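Local coordinates for protein fatty acyl CoA synthetase FADD13 (FATTY-ACYL-CoA SYNTHETASE) (Mycobacterium tuberculosis, PDB 3R44) that is a member of the ANL superfamily of AMP-binding enzymes, named a fatty acyl CoA synthetase, with a large AMP-binding domain and a smaller C-terminal one, at residues F85-P97 with E162-M176. Residues are numbered along the deposited sequence; the frame is centred on the assembly and turned at random. Where two conformers were deposited one is given.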
# COMPACT_ATOMS: atom_id res chain seq x y z
N PHE A 85 -14.93 4.84 8.90
CA PHE A 85 -14.10 5.76 8.17
C PHE A 85 -14.93 6.95 7.61
O PHE A 85 -14.56 8.13 7.80
CB PHE A 85 -13.35 5.05 7.04
CG PHE A 85 -12.41 5.94 6.32
CD1 PHE A 85 -11.09 6.13 6.79
CD2 PHE A 85 -12.81 6.65 5.21
CE1 PHE A 85 -10.17 6.98 6.11
CE2 PHE A 85 -11.90 7.55 4.55
CZ PHE A 85 -10.59 7.69 5.01
N TYR A 86 -16.01 6.63 6.91
CA TYR A 86 -16.92 7.64 6.41
C TYR A 86 -17.58 8.48 7.51
O TYR A 86 -17.75 9.70 7.34
CB TYR A 86 -18.00 7.03 5.54
CG TYR A 86 -17.54 6.64 4.15
CD1 TYR A 86 -17.03 7.62 3.27
CD2 TYR A 86 -17.66 5.34 3.69
CE1 TYR A 86 -16.66 7.27 1.93
CE2 TYR A 86 -17.30 5.01 2.40
CZ TYR A 86 -16.78 5.97 1.54
OH TYR A 86 -16.44 5.68 0.25
N GLY A 87 -17.99 7.84 8.59
CA GLY A 87 -18.58 8.50 9.73
C GLY A 87 -17.60 9.48 10.34
O GLY A 87 -17.92 10.65 10.58
N ALA A 88 -16.36 9.04 10.57
CA ALA A 88 -15.31 9.96 11.05
C ALA A 88 -15.09 11.15 10.08
O ALA A 88 -14.97 12.30 10.55
CB ALA A 88 -13.96 9.22 11.28
N ALA A 89 -15.04 10.85 8.78
CA ALA A 89 -14.92 11.89 7.73
C ALA A 89 -16.00 13.00 7.86
O ALA A 89 -15.71 14.19 7.85
CB ALA A 89 -14.92 11.25 6.32
N LYS A 90 -17.25 12.59 8.05
CA LYS A 90 -18.36 13.54 8.21
C LYS A 90 -18.18 14.42 9.43
O LYS A 90 -18.61 15.57 9.41
CB LYS A 90 -19.69 12.82 8.31
CG LYS A 90 -20.09 12.10 6.99
CD LYS A 90 -21.41 11.35 7.24
CE LYS A 90 -21.75 10.41 6.10
NZ LYS A 90 -22.76 11.05 5.34
N LEU A 91 -17.58 13.89 10.49
CA LEU A 91 -17.30 14.65 11.73
C LEU A 91 -16.04 15.48 11.75
O LEU A 91 -15.84 16.29 12.69
CB LEU A 91 -17.22 13.67 12.92
CG LEU A 91 -18.47 12.87 13.26
CD1 LEU A 91 -18.16 11.88 14.37
CD2 LEU A 91 -19.60 13.78 13.69
N GLY A 92 -15.17 15.32 10.76
CA GLY A 92 -13.87 16.00 10.73
C GLY A 92 -12.87 15.30 11.64
O GLY A 92 -11.80 15.84 11.96
N ALA A 93 -13.22 14.10 12.06
CA ALA A 93 -12.33 13.20 12.79
C ALA A 93 -11.30 12.50 11.89
O ALA A 93 -11.40 12.47 10.66
CB ALA A 93 -13.14 12.15 13.70
N VAL A 94 -10.32 11.88 12.54
CA VAL A 94 -9.17 11.37 11.86
C VAL A 94 -9.05 9.86 12.16
O VAL A 94 -8.87 9.45 13.32
CB VAL A 94 -7.94 12.14 12.27
CG1 VAL A 94 -6.68 11.60 11.56
CG2 VAL A 94 -8.12 13.66 12.00
N ALA A 95 -9.24 9.06 11.14
CA ALA A 95 -9.15 7.64 11.29
C ALA A 95 -7.70 7.21 11.30
O ALA A 95 -6.88 7.75 10.57
CB ALA A 95 -9.93 6.90 10.15
N VAL A 96 -7.40 6.25 12.14
CA VAL A 96 -6.06 5.67 12.27
C VAL A 96 -6.18 4.14 12.03
O VAL A 96 -6.33 3.32 12.96
CB VAL A 96 -5.37 5.95 13.62
CG1 VAL A 96 -3.95 5.44 13.58
CG2 VAL A 96 -5.33 7.49 13.91
N PRO A 97 -6.10 3.75 10.77
CA PRO A 97 -6.28 2.30 10.50
C PRO A 97 -4.99 1.56 10.82
O PRO A 97 -3.91 1.91 10.26
CB PRO A 97 -6.52 2.24 8.99
CG PRO A 97 -6.75 3.58 8.53
CD PRO A 97 -6.12 4.54 9.51
N GLU A 162 -27.90 12.89 9.40
CA GLU A 162 -26.73 13.40 8.74
C GLU A 162 -26.06 14.47 9.64
O GLU A 162 -26.73 15.44 10.01
CB GLU A 162 -27.20 13.95 7.39
CG GLU A 162 -26.15 14.25 6.41
CD GLU A 162 -25.50 13.04 5.85
OE1 GLU A 162 -24.25 13.11 5.86
OE2 GLU A 162 -26.19 12.04 5.37
N PRO A 163 -24.79 14.29 10.06
CA PRO A 163 -24.19 15.36 10.87
C PRO A 163 -24.02 16.69 10.13
O PRO A 163 -23.89 16.72 8.92
CB PRO A 163 -22.78 14.81 11.19
CG PRO A 163 -22.87 13.32 10.87
CD PRO A 163 -23.83 13.22 9.76
N ALA A 164 -23.97 17.78 10.88
CA ALA A 164 -23.58 19.05 10.32
C ALA A 164 -22.13 18.83 9.88
O ALA A 164 -21.25 18.56 10.69
CB ALA A 164 -23.68 20.17 11.37
N VAL A 165 -21.88 18.83 8.58
CA VAL A 165 -20.53 18.58 8.12
C VAL A 165 -19.97 19.94 7.75
O VAL A 165 -20.55 20.64 6.90
CB VAL A 165 -20.51 17.61 6.90
CG1 VAL A 165 -19.11 17.44 6.35
CG2 VAL A 165 -21.09 16.28 7.26
N GLU A 166 -18.93 20.39 8.44
CA GLU A 166 -18.39 21.77 8.20
C GLU A 166 -16.86 21.75 8.17
O GLU A 166 -16.18 22.69 8.61
CB GLU A 166 -18.90 22.73 9.25
CG GLU A 166 -18.50 22.41 10.70
CD GLU A 166 -19.51 22.92 11.73
OE1 GLU A 166 -20.75 22.84 11.49
OE2 GLU A 166 -19.05 23.38 12.80
N CYS A 167 -16.35 20.64 7.68
CA CYS A 167 -14.92 20.42 7.58
C CYS A 167 -14.67 19.70 6.27
O CYS A 167 -15.59 19.14 5.65
CB CYS A 167 -14.45 19.56 8.72
SG CYS A 167 -15.40 18.11 8.78
N GLY A 168 -13.44 19.79 5.80
CA GLY A 168 -13.06 19.09 4.60
C GLY A 168 -11.84 19.73 3.99
O GLY A 168 -11.10 20.40 4.67
N GLY A 169 -11.61 19.51 2.72
CA GLY A 169 -10.45 20.11 2.08
C GLY A 169 -9.15 19.63 2.69
O GLY A 169 -8.89 18.43 2.79
N ASP A 170 -8.35 20.58 3.13
CA ASP A 170 -7.08 20.33 3.75
C ASP A 170 -7.19 19.87 5.21
O ASP A 170 -6.18 19.67 5.85
CB ASP A 170 -6.26 21.63 3.69
CG ASP A 170 -4.85 21.46 4.17
OD1 ASP A 170 -4.22 20.46 3.75
OD2 ASP A 170 -4.36 22.32 4.95
N ASP A 171 -8.39 19.71 5.75
CA ASP A 171 -8.53 19.09 7.05
C ASP A 171 -8.02 17.63 7.09
O ASP A 171 -8.27 16.85 6.17
CB ASP A 171 -9.98 19.17 7.53
CG ASP A 171 -10.41 20.60 7.83
OD1 ASP A 171 -9.53 21.44 8.09
OD2 ASP A 171 -11.63 20.84 7.81
N ASN A 172 -7.33 17.28 8.17
CA ASN A 172 -6.88 15.92 8.34
C ASN A 172 -8.00 14.93 8.31
O ASN A 172 -9.08 15.19 8.88
CB ASN A 172 -6.15 15.68 9.65
CG ASN A 172 -4.93 16.49 9.79
OD1 ASN A 172 -4.40 16.97 8.80
ND2 ASN A 172 -4.48 16.66 11.05
N LEU A 173 -7.73 13.78 7.70
CA LEU A 173 -8.70 12.71 7.55
C LEU A 173 -8.19 11.36 8.06
O LEU A 173 -8.95 10.57 8.61
CB LEU A 173 -9.10 12.56 6.06
CG LEU A 173 -10.08 11.42 5.69
CD1 LEU A 173 -11.34 11.42 6.59
CD2 LEU A 173 -10.48 11.39 4.22
N PHE A 174 -6.96 11.00 7.75
CA PHE A 174 -6.44 9.75 8.31
C PHE A 174 -4.96 9.82 8.56
O PHE A 174 -4.27 10.66 7.93
CB PHE A 174 -6.90 8.50 7.55
CG PHE A 174 -6.29 8.31 6.20
CD1 PHE A 174 -5.08 7.65 6.07
CD2 PHE A 174 -6.96 8.67 5.06
CE1 PHE A 174 -4.46 7.44 4.80
CE2 PHE A 174 -6.38 8.45 3.79
CZ PHE A 174 -5.14 7.82 3.66
N ILE A 175 -4.49 8.95 9.46
CA ILE A 175 -3.07 8.77 9.67
C ILE A 175 -2.76 7.30 9.49
O ILE A 175 -3.35 6.46 10.15
CB ILE A 175 -2.59 9.19 11.07
CG1 ILE A 175 -2.98 10.61 11.44
CG2 ILE A 175 -1.08 9.09 11.16
CD1 ILE A 175 -3.02 10.91 12.93
N MET A 176 -1.87 7.01 8.56
CA MET A 176 -1.46 5.67 8.31
C MET A 176 0.02 5.52 8.59
O MET A 176 0.88 6.30 8.09
CB MET A 176 -1.83 5.26 6.86
CG MET A 176 -3.39 5.18 6.60
SD MET A 176 -3.86 3.79 5.52
CE MET A 176 -2.26 3.24 5.11
O HOH W 1 -9.87 17.11 10.62
O HOH W 2 -11.75 14.45 8.84
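The F85 ring receives F174 CD2 at its edge, near its own plane, with CZ of F85 3.8 Å from that atom. The two ring planes meet obliquely at 56°, with centroids 6.0 Å apart. L173 CD2 approaches F85 CZ obliquely, while the other branch, CD1, rests 3.6 Å from A89 CB. At the edge of the F174 ring, in plane, sits CB of M176; H190 also meets this ring, and V195 of helix 192-205 touches both L173 and F174. The F85 ring reaches L173 and F174 from helix 79-91 because its CG points anti to the backbone N (chi1 -176°).

Beyond the helix, G92 takes positive phi in a Schellman motif and the chain turns into strand 94-97, an edge strand of a four-stranded parallel sheet. Strand 172-178, itself at the edge of an antiparallel sheet, runs roughly parallel beside it, and a single bridge, A95 with F174, joins the two sheets. A95 N donates to L173 O at 3.0 Å, and I175 N donates to A95 O. Against strand 186-191, L173 and F174 both face H190, a classic beta bulge. I175 O is buried without a hydrogen-bond partner; V96 CA makes a CA-H...O contact with it.

Two waters donate to N172 O and carry the junction onward, one to G92 O and the other to A93 O. The N172 side chain bonds instead to K374 through OD1, with CB against V94 CG2. At the far end of the contact K90 NZ meets the syn lone pair of E162 OE1 in a 2.6 Å salt bridge; N50 bonds to both K90 NZ and E162 OE2. P163 packs across the K90 chain, its CD 4.0 Å from K90 CD.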